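Local coordinates for CBS domain-containing protein (Pyrococcus horikoshii, PDB 2YZQ) that is of unknown function but carries four CBS domain repeats and binds S-adenosylmethionine, consistent with a role in sensing that ligand, at residues T5-Q9 against D111-Y116; P71-E75 against Y91-V97; V136-E141 against L160-S165. All coordinates share one frame; numbering follows the deposited sequence.

Interaction 1 (T5-Q9 against D111-Y116); sequences TIMTQ and DIIRRY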
loop_
_atom_site.group_PDB
_atom_site.type_symbol
_atom_site.label_atom_id
_atom_site.label_comp_id
_atom_site.label_asym_id
_atom_site.label_seq_id
_atom_site.Cartn_x
_atom_site.Cartn_y
_atom_site.Cartn_z
ATOM N N THR A 5 18.045 -7.427 -3.714
ATOM C CA THR A 5 17.425 -7.836 -4.968
ATOM C C THR A 5 16.124 -7.114 -5.292
ATOM O O THR A 5 15.801 -6.893 -6.458
ATOM C CB THR A 5 17.144 -9.352 -4.952
ATOM O OG1 THR A 5 18.337 -10.053 -4.574
ATOM C CG2 THR A 5 16.688 -9.829 -6.325
ATOM N N ILE A 6 15.393 -6.725 -4.258
ATOM C CA ILE A 6 14.098 -6.084 -4.449
ATOM C C ILE A 6 14.093 -4.562 -4.311
ATOM O O ILE A 6 13.212 -3.890 -4.848
ATOM C CB ILE A 6 13.074 -6.702 -3.462
ATOM C CG1 ILE A 6 13.138 -8.233 -3.546
ATOM C CG2 ILE A 6 11.661 -6.220 -3.773
ATOM C CD1 ILE A 6 12.921 -8.798 -4.950
ATOM N N MET A 7 15.084 -4.010 -3.616
ATOM C CA MET A 7 15.143 -2.564 -3.411
ATOM C C MET A 7 15.461 -1.793 -4.686
ATOM O O MET A 7 15.920 -2.363 -5.673
ATOM C CB MET A 7 16.214 -2.223 -2.374
ATOM C CG MET A 7 17.629 -2.528 -2.861
ATOM S SD MET A 7 18.889 -2.145 -1.641
ATOM C CE MET A 7 20.333 -1.882 -2.700
ATOM N N THR A 8 15.198 -0.490 -4.654
ATOM C CA THR A 8 15.524 0.392 -5.768
ATOM C C THR A 8 16.832 1.026 -5.305
ATOM O O THR A 8 16.879 1.642 -4.242
ATOM C CB THR A 8 14.473 1.504 -5.960
ATOM O OG1 THR A 8 13.252 0.935 -6.443
ATOM C CG2 THR A 8 14.971 2.542 -6.959
ATOM N N GLN A 9 17.897 0.872 -6.082
ATOM C CA GLN A 9 19.180 1.425 -5.669
ATOM C C GLN A 9 19.364 2.914 -5.932
ATOM O O GLN A 9 18.662 3.508 -6.744
ATOM C CB GLN A 9 20.324 0.669 -6.344
ATOM C CG GLN A 9 20.199 -0.837 -6.268
ATOM C CD GLN A 9 21.538 -1.525 -6.358
ATOM O OE1 GLN A 9 22.180 -1.791 -5.341
ATOM N NE2 GLN A 9 21.982 -1.801 -7.579
ATOM N N ASP A 111 7.358 -2.452 -4.073
ATOM C CA ASP A 111 8.477 -3.190 -4.648
ATOM C C ASP A 111 8.367 -4.674 -4.333
ATOM O O ASP A 111 8.621 -5.520 -5.189
ATOM C CB ASP A 111 9.818 -2.686 -4.104
ATOM C CG ASP A 111 10.133 -1.268 -4.521
ATOM O OD1 ASP A 111 9.813 -0.887 -5.666
ATOM O OD2 ASP A 111 10.728 -0.537 -3.700
ATOM N N ILE A 112 8.003 -4.991 -3.096
ATOM C CA ILE A 112 7.884 -6.382 -2.694
ATOM C C ILE A 112 6.782 -7.075 -3.490
ATOM O O ILE A 112 6.951 -8.201 -3.936
ATOM C CB ILE A 112 7.618 -6.495 -1.178
ATOM C CG1 ILE A 112 8.838 -5.963 -0.415
ATOM C CG2 ILE A 112 7.331 -7.943 -0.799
ATOM C CD1 ILE A 112 8.716 -6.016 1.088
ATOM N N ILE A 113 5.664 -6.390 -3.689
ATOM C CA ILE A 113 4.556 -6.964 -4.446
ATOM C C ILE A 113 4.914 -7.190 -5.918
ATOM O O ILE A 113 4.783 -8.301 -6.438
ATOM C CB ILE A 113 3.311 -6.046 -4.400
ATOM C CG1 ILE A 113 2.828 -5.889 -2.956
ATOM C CG2 ILE A 113 2.210 -6.607 -5.301
ATOM C CD1 ILE A 113 2.552 -7.187 -2.249
ATOM N N ARG A 114 5.374 -6.132 -6.573
ATOM C CA ARG A 114 5.706 -6.175 -7.994
ATOM C C ARG A 114 6.958 -6.949 -8.401
ATOM O O ARG A 114 6.950 -7.662 -9.408
ATOM C CB ARG A 114 5.816 -4.744 -8.529
ATOM C CG ARG A 114 4.522 -3.947 -8.444
ATOM C CD ARG A 114 4.761 -2.466 -8.693
ATOM N NE ARG A 114 5.551 -1.863 -7.621
ATOM C CZ ARG A 114 5.816 -0.564 -7.523
ATOM N NH1 ARG A 114 5.354 0.281 -8.437
ATOM N NH2 ARG A 114 6.533 -0.107 -6.506
ATOM N N ARG A 115 8.028 -6.810 -7.627
ATOM C CA ARG A 115 9.290 -7.467 -7.958
ATOM C C ARG A 115 9.509 -8.825 -7.318
ATOM O O ARG A 115 10.337 -9.609 -7.784
ATOM C CB ARG A 115 10.457 -6.552 -7.582
ATOM C CG ARG A 115 10.428 -5.198 -8.262
ATOM C CD ARG A 115 11.456 -4.248 -7.655
ATOM N NE ARG A 115 11.429 -2.943 -8.315
ATOM C CZ ARG A 115 12.082 -1.867 -7.886
ATOM N NH1 ARG A 115 12.822 -1.926 -6.787
ATOM N NH2 ARG A 115 11.993 -0.726 -8.560
ATOM N N TYR A 116 8.766 -9.115 -6.256
ATOM C CA TYR A 116 8.941 -10.376 -5.557
ATOM C C TYR A 116 7.734 -11.311 -5.603
ATOM O O TYR A 116 7.760 -12.328 -6.297
ATOM C CB TYR A 116 9.339 -10.087 -4.108
ATOM C CG TYR A 116 9.657 -11.312 -3.288
ATOM C CD1 TYR A 116 10.660 -12.197 -3.679
ATOM C CD2 TYR A 116 8.971 -11.573 -2.103
ATOM C CE1 TYR A 116 10.976 -13.310 -2.908
ATOM C CE2 TYR A 116 9.280 -12.680 -1.326
ATOM C CZ TYR A 116 10.283 -13.545 -1.734
ATOM O OH TYR A 116 10.596 -14.642 -0.964
HETATM O O HOH W 1 11.616 1.776 -4.469
#
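Ile6, at the end of helix 3-6, meets helix 109-117 as a knob in a hole formed by Asp111, Ile112, Arg115 and Tyr116. Its CG2 branch lies anti to the backbone N and rests on the helix backbone, with CG2 3.4 Å from Asp111 O; the other branch ends in CD1, 3.9 Å from CB of Tyr116, whose OH is hydrogen-bonded to that of Tyr123. The carbonyl of Ile6 is used as well: Arg115 NH1 donates to Ile6 O over 2.8 Å, the oxygen lying only 5° out of the guanidinium plane. The first segment thus ties the start of one CBS repeat to the last helix of the next, a closure consistent with the paired arrangement of CBS motifs. At Met7 the chain leaves helical geometry and turns toward strand 8-9. Thr8 OG1 then receives both terminal nitrogens of Arg115, NH1 at 2.9 Å and NH2 at 3.0 Å, an end-on grip on a single oxygen. One face of that guanidinium is covered by Asp111 OD1, 3.3 Å above its plane, an electrostatic pairing without a directed N-H. Water 1 links Thr8 OG1 to Asp111 OD2, which also accepts from the backbone N of Thr108.

Interaction 2 (P71-E75 against Y91-V97); sequences PVVKE and YRRVVVV
Pro71 packs its ring against the start of the neighbouring strand, and this end of the contact is the dense one. Its CG stands 3.1 Å from Arg93 O, a buried oxygen that finds no hydrogen-bond partner, and also meets CG1 of Val94, while CD approaches CD2 of the Tyr91 ring at 3.7 Å, the side chains of Pro71 and Tyr91 crossing at about a right angle. Val73 continues the buried side: its CG2, held between the backbone N and the carbonyl carbon (chi1 -62° for CG1), touches CG2 of both Val94 and Val96. Leu85 of helix 79-89 covers Pro71 and Val73, and Met86 covers Val94, as expected where the helix of a beta-alpha-beta crossover lies over its two parallel strands.

Strands 72-74 and 93-97 run at 39° to one another. Val95 N donates to Pro71 O, Val73 N to Val95 O at 3.1 Å, and Val97 N to Val73 O at 2.9 Å.

The side carrying Val72 and Lys74 is looser. Val72 CG1 comes no closer than 4.3 Å to CB of Val95, and the exposed Lys74 brings its CG to 3.8 Å from Val97 O. Beyond the regular pairing, Glu75 N and Val97 O are bridged by water 2, which accepts from the former and donates to the latter at 2.6 Å. The chemistry therefore divides along the strands: direct amide bonds and branched apolar side chains hold the middle, whereas water completes the pairing at the Glu75 end.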
loop_
_atom_site.group_PDB
_atom_site.type_symbol
_atom_site.label_atom_id
_atom_site.label_comp_id
_atom_site.label_asym_id
_atom_site.label_seq_id
_atom_site.Cartn_x
_atom_site.Cartn_y
_atom_site.Cartn_z
ATOM N N PRO A 71 12.104 2.915 9.630
ATOM C CA PRO A 71 12.712 1.583 9.576
ATOM C C PRO A 71 13.896 1.526 8.613
ATOM O O PRO A 71 13.828 2.054 7.501
ATOM C CB PRO A 71 11.552 0.693 9.137
ATOM C CG PRO A 71 10.729 1.610 8.292
ATOM C CD PRO A 71 10.731 2.887 9.096
ATOM N N VAL A 72 14.978 0.893 9.052
ATOM C CA VAL A 72 16.179 0.767 8.230
ATOM C C VAL A 72 16.724 -0.654 8.246
ATOM O O VAL A 72 16.604 -1.372 9.242
ATOM C CB VAL A 72 17.299 1.720 8.713
ATOM C CG1 VAL A 72 16.828 3.159 8.638
ATOM C CG2 VAL A 72 17.710 1.363 10.130
ATOM N N VAL A 73 17.320 -1.058 7.129
ATOM C CA VAL A 73 17.909 -2.385 7.004
ATOM C C VAL A 73 19.147 -2.259 6.130
ATOM O O VAL A 73 19.421 -1.189 5.585
ATOM C CB VAL A 73 16.948 -3.385 6.318
ATOM C CG1 VAL A 73 15.684 -3.552 7.146
ATOM C CG2 VAL A 73 16.605 -2.897 4.913
ATOM N N LYS A 74 19.892 -3.352 6.016
ATOM C CA LYS A 74 21.080 -3.397 5.173
ATOM C C LYS A 74 20.691 -4.221 3.949
ATOM O O LYS A 74 19.780 -5.047 4.026
ATOM C CB LYS A 74 22.244 -4.044 5.921
ATOM C CG LYS A 74 22.778 -3.182 7.057
ATOM C CD LYS A 74 24.005 -3.795 7.703
ATOM C CE LYS A 74 24.599 -2.854 8.739
ATOM N NZ LYS A 74 23.593 -2.457 9.765
ATOM N N GLU A 75 21.370 -4.007 2.823
ATOM C CA GLU A 75 21.015 -4.727 1.603
ATOM C C GLU A 75 21.121 -6.244 1.687
ATOM O O GLU A 75 20.445 -6.948 0.942
ATOM C CB GLU A 75 21.837 -4.224 0.403
ATOM C CG GLU A 75 23.299 -4.646 0.387
ATOM C CD GLU A 75 23.949 -4.435 -0.971
ATOM O OE1 GLU A 75 25.187 -4.586 -1.074
ATOM O OE2 GLU A 75 23.225 -4.128 -1.940
ATOM N N TYR A 91 4.582 1.189 8.510
ATOM C CA TYR A 91 5.126 2.119 7.528
ATOM C C TYR A 91 5.352 1.333 6.237
ATOM O O TYR A 91 5.763 0.175 6.277
ATOM C CB TYR A 91 6.435 2.716 8.055
ATOM C CG TYR A 91 6.860 3.986 7.357
ATOM C CD1 TYR A 91 6.032 5.109 7.337
ATOM C CD2 TYR A 91 8.093 4.069 6.715
ATOM C CE1 TYR A 91 6.423 6.281 6.690
ATOM C CE2 TYR A 91 8.492 5.230 6.069
ATOM C CZ TYR A 91 7.655 6.331 6.057
ATOM O OH TYR A 91 8.055 7.474 5.405
ATOM N N ARG A 92 5.090 1.969 5.099
ATOM C CA ARG A 92 5.191 1.305 3.801
ATOM C C ARG A 92 6.546 1.251 3.111
ATOM O O ARG A 92 6.631 0.879 1.941
ATOM C CB ARG A 92 4.164 1.914 2.845
ATOM C CG ARG A 92 2.719 1.732 3.304
ATOM C CD ARG A 92 1.750 2.449 2.372
ATOM N NE ARG A 92 1.815 1.943 1.003
ATOM C CZ ARG A 92 1.318 0.775 0.608
ATOM N NH1 ARG A 92 0.708 -0.025 1.479
ATOM N NH2 ARG A 92 1.436 0.404 -0.661
ATOM N N ARG A 93 7.606 1.617 3.814
ATOM C CA ARG A 93 8.918 1.558 3.193
ATOM C C ARG A 93 10.025 1.505 4.217
ATOM O O ARG A 93 9.835 1.854 5.380
ATOM C CB ARG A 93 9.130 2.760 2.269
ATOM C CG ARG A 93 9.226 4.091 2.983
ATOM C CD ARG A 93 9.190 5.242 1.993
ATOM N NE ARG A 93 7.950 5.254 1.220
ATOM C CZ ARG A 93 6.738 5.396 1.750
ATOM N NH1 ARG A 93 6.594 5.540 3.060
ATOM N NH2 ARG A 93 5.666 5.388 0.971
ATOM N N VAL A 94 11.184 1.039 3.770
ATOM C CA VAL A 94 12.355 0.953 4.619
ATOM C C VAL A 94 13.518 1.531 3.829
ATOM O O VAL A 94 13.591 1.374 2.613
ATOM C CB VAL A 94 12.689 -0.510 5.010
ATOM C CG1 VAL A 94 11.502 -1.139 5.730
ATOM C CG2 VAL A 94 13.057 -1.320 3.774
ATOM N N VAL A 95 14.408 2.231 4.517
ATOM C CA VAL A 95 15.572 2.792 3.856
ATOM C C VAL A 95 16.679 1.766 4.047
ATOM O O VAL A 95 16.835 1.206 5.134
ATOM C CB VAL A 95 15.999 4.140 4.487
ATOM C CG1 VAL A 95 17.262 4.663 3.798
ATOM C CG2 VAL A 95 14.871 5.154 4.350
ATOM N N VAL A 96 17.425 1.497 2.981
ATOM C CA VAL A 96 18.517 0.539 3.039
ATOM C C VAL A 96 19.802 1.345 3.173
ATOM O O VAL A 96 20.066 2.231 2.363
ATOM C CB VAL A 96 18.591 -0.302 1.753
ATOM C CG1 VAL A 96 19.580 -1.434 1.936
ATOM C CG2 VAL A 96 17.205 -0.837 1.396
ATOM N N VAL A 97 20.585 1.057 4.205
ATOM C CA VAL A 97 21.827 1.788 4.418
ATOM C C VAL A 97 23.032 0.863 4.396
ATOM O O VAL A 97 22.896 -0.358 4.518
ATOM C CB VAL A 97 21.817 2.542 5.775
ATOM C CG1 VAL A 97 20.624 3.483 5.841
ATOM C CG2 VAL A 97 21.783 1.543 6.929
HETATM O O HOH W 2 23.724 -2.318 2.980
#

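Interaction 3 (V136-E141 against L160-S165); sequences VSIVWE and LPVVDS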
loop_
_atom_site.group_PDB
_atom_site.type_symbol
_atom_site.label_atom_id
_atom_site.label_comp_id
_atom_site.label_asym_id
_atom_site.label_seq_id
_atom_site.Cartn_x
_atom_site.Cartn_y
_atom_site.Cartn_z
ATOM N N VAL A 136 -13.058 -4.827 7.489
ATOM C CA VAL A 136 -12.907 -3.902 6.377
ATOM C C VAL A 136 -13.872 -2.723 6.426
ATOM O O VAL A 136 -15.063 -2.897 6.689
ATOM C CB VAL A 136 -13.110 -4.647 5.045
ATOM C CG1 VAL A 136 -14.462 -5.328 5.040
ATOM C CG2 VAL A 136 -12.987 -3.687 3.876
ATOM N N SER A 137 -13.344 -1.528 6.174
ATOM C CA SER A 137 -14.159 -0.317 6.143
ATOM C C SER A 137 -14.806 -0.256 4.764
ATOM O O SER A 137 -14.119 -0.378 3.752
ATOM C CB SER A 137 -13.288 0.921 6.347
ATOM O OG SER A 137 -12.743 0.933 7.656
ATOM N N ILE A 138 -16.122 -0.066 4.726
ATOM C CA ILE A 138 -16.835 -0.007 3.453
ATOM C C ILE A 138 -17.743 1.208 3.430
ATOM O O ILE A 138 -17.865 1.915 4.416
ATOM C CB ILE A 138 -17.692 -1.276 3.237
ATOM C CG1 ILE A 138 -18.827 -1.338 4.267
ATOM C CG2 ILE A 138 -16.816 -2.513 3.359
ATOM C CD1 ILE A 138 -19.766 -2.536 4.086
ATOM N N VAL A 139 -18.382 1.462 2.299
ATOM C CA VAL A 139 -19.274 2.609 2.234
ATOM C C VAL A 139 -20.416 2.323 1.277
ATOM O O VAL A 139 -20.210 1.711 0.242
ATOM C CB VAL A 139 -18.516 3.891 1.775
ATOM C CG1 VAL A 139 -18.050 3.748 0.330
ATOM C CG2 VAL A 139 -19.405 5.105 1.938
ATOM N N TRP A 140 -21.622 2.742 1.649
ATOM C CA TRP A 140 -22.783 2.551 0.787
ATOM C C TRP A 140 -22.667 3.527 -0.387
ATOM O O TRP A 140 -22.274 4.680 -0.207
ATOM C CB TRP A 140 -24.068 2.811 1.570
ATOM C CG TRP A 140 -25.302 2.781 0.718
ATOM C CD1 TRP A 140 -25.650 1.828 -0.196
ATOM C CD2 TRP A 140 -26.356 3.746 0.713
ATOM N NE1 TRP A 140 -26.859 2.141 -0.774
ATOM C CE2 TRP A 140 -27.314 3.316 -0.232
ATOM C CE3 TRP A 140 -26.584 4.933 1.417
ATOM C CZ2 TRP A 140 -28.485 4.035 -0.491
ATOM C CZ3 TRP A 140 -27.747 5.644 1.160
ATOM C CH2 TRP A 140 -28.682 5.194 0.214
ATOM N N GLU A 141 -23.008 3.063 -1.584
ATOM C CA GLU A 141 -22.899 3.895 -2.779
ATOM C C GLU A 141 -23.682 5.206 -2.707
ATOM O O GLU A 141 -23.372 6.155 -3.427
ATOM C CB GLU A 141 -23.321 3.095 -4.017
ATOM C CG GLU A 141 -24.805 2.763 -4.080
ATOM C CD GLU A 141 -25.136 1.810 -5.213
ATOM O OE1 GLU A 141 -24.516 1.926 -6.297
ATOM O OE2 GLU A 141 -26.024 0.954 -5.029
ATOM N N LEU A 160 -11.981 2.053 -0.329
ATOM C CA LEU A 160 -13.204 1.626 0.330
ATOM C C LEU A 160 -14.069 0.812 -0.620
ATOM O O LEU A 160 -14.474 1.311 -1.671
ATOM C CB LEU A 160 -14.045 2.827 0.769
ATOM C CG LEU A 160 -13.553 3.784 1.847
ATOM C CD1 LEU A 160 -14.459 5.010 1.907
ATOM C CD2 LEU A 160 -13.545 3.057 3.179
ATOM N N PRO A 161 -14.334 -0.459 -0.291
ATOM C CA PRO A 161 -15.193 -1.235 -1.187
ATOM C C PRO A 161 -16.557 -0.551 -1.047
ATOM O O PRO A 161 -16.901 -0.082 0.040
ATOM C CB PRO A 161 -15.202 -2.624 -0.545
ATOM C CG PRO A 161 -13.851 -2.707 0.105
ATOM C CD PRO A 161 -13.694 -1.328 0.716
ATOM N N VAL A 162 -17.323 -0.480 -2.129
ATOM C CA VAL A 162 -18.634 0.163 -2.085
ATOM C C VAL A 162 -19.732 -0.887 -2.211
ATOM O O VAL A 162 -19.627 -1.803 -3.021
ATOM C CB VAL A 162 -18.783 1.189 -3.234
ATOM C CG1 VAL A 162 -20.121 1.887 -3.135
ATOM C CG2 VAL A 162 -17.649 2.203 -3.177
ATOM N N VAL A 163 -20.782 -0.747 -1.411
ATOM C CA VAL A 163 -21.879 -1.709 -1.442
ATOM C C VAL A 163 -23.220 -1.053 -1.735
ATOM O O VAL A 163 -23.372 0.160 -1.589
ATOM C CB VAL A 163 -21.986 -2.459 -0.090
ATOM C CG1 VAL A 163 -20.691 -3.213 0.186
ATOM C CG2 VAL A 163 -22.275 -1.471 1.036
ATOM N N ASP A 164 -24.187 -1.854 -2.175
ATOM C CA ASP A 164 -25.510 -1.311 -2.432
ATOM C C ASP A 164 -26.304 -1.309 -1.126
ATOM O O ASP A 164 -25.769 -1.629 -0.061
ATOM C CB ASP A 164 -26.246 -2.097 -3.532
ATOM C CG ASP A 164 -26.476 -3.560 -3.184
ATOM O OD1 ASP A 164 -26.396 -3.942 -2.000
ATOM O OD2 ASP A 164 -26.765 -4.336 -4.123
ATOM N N SER A 165 -27.579 -0.944 -1.206
ATOM C CA SER A 165 -28.419 -0.861 -0.018
ATOM C C SER A 165 -28.601 -2.185 0.720
ATOM O O SER A 165 -29.028 -2.193 1.872
ATOM C CB SER A 165 -29.786 -0.283 -0.392
ATOM O OG SER A 165 -30.472 -1.144 -1.283
HETATM O O HOH W 3 -27.959 1.014 -3.136
#
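Val139 carries the centre of this parallel pairing, bonding through its N to Pro161 O and through its O to Val163 N, and Glu141 N donates to Val163 O at 2.9 Å, with an N-H...O angle of 160°. Strand 139-140 is thereby stitched to strand 159-163.

Apolar contacts occupy both faces. On one, Val139 and Val162 lie side by side and point the same way, CG1 of Val139 being 3.9 Å from CG2 of Val162; Leu160 CD1 adds to this group, which Ala148, Ala151 and Leu152 of helix 145-153 cover. On the other, the side chains of Ile138 and Val163 cross at about a right angle, CD1 of Ile138 touching CG1 of Val163. At the Val136 end of the contact, CG2 of Val136 touches CG of the Pro161 ring at 4.0 Å. Val162 CG1, anti to its own amide nitrogen (chi1 -178°), presses against CB of Glu141 at 3.5 Å.

Polar and aromatic contacts gather at the far end. The Trp140 indole presents its edge to the second segment, CD1 lying 3.1 Å from Val163 O near the ring plane. Water 3 accepts from Trp140 NE1 and from Ser165 N, two donors that cannot bond each other, and donates to Glu141 OE2 at 2.7 Å. With an alanine in place of Glu141, water 3 is likely to lose its carboxylate acceptor, leaving the indole and the Ser165 amide less firmly linked. Asp164 turns its carboxylate to the amides of Glu166 and Asn168.

Two parallel strands joined through helix 145-153 form the beta-alpha-beta unit of a CBS domain, and the side chain of Pro161 is about 7 Å from the bound S-adenosylmethionine and about 7 Å from that of Gln254, a residue that binds this ligand.

Interactions 1 and 2 are neighbours, with centres 12 Å apart. Along the chain 71-75/91-97 is nested within the loop closed by 5-9/111-116, and both reach the sheet containing strands 8-9, 103-108, 93-97 and 72-74. Met7 joins them, its SD lying 3.7 Å from Val96 CG2 and its CE 3.7 Å from Glu75 OE2. Interaction 3 follows in the sequence, on the opposite side of the chain's centre, its own centre 32 Å from that of interaction 1 and 34 Å from that of interaction 2. It lies nearest the bound S-adenosylmethionine, about 7 Å from the side chain of Pro161, against about 10 Å from that of Arg93 and about 13 Å from that of Asp111.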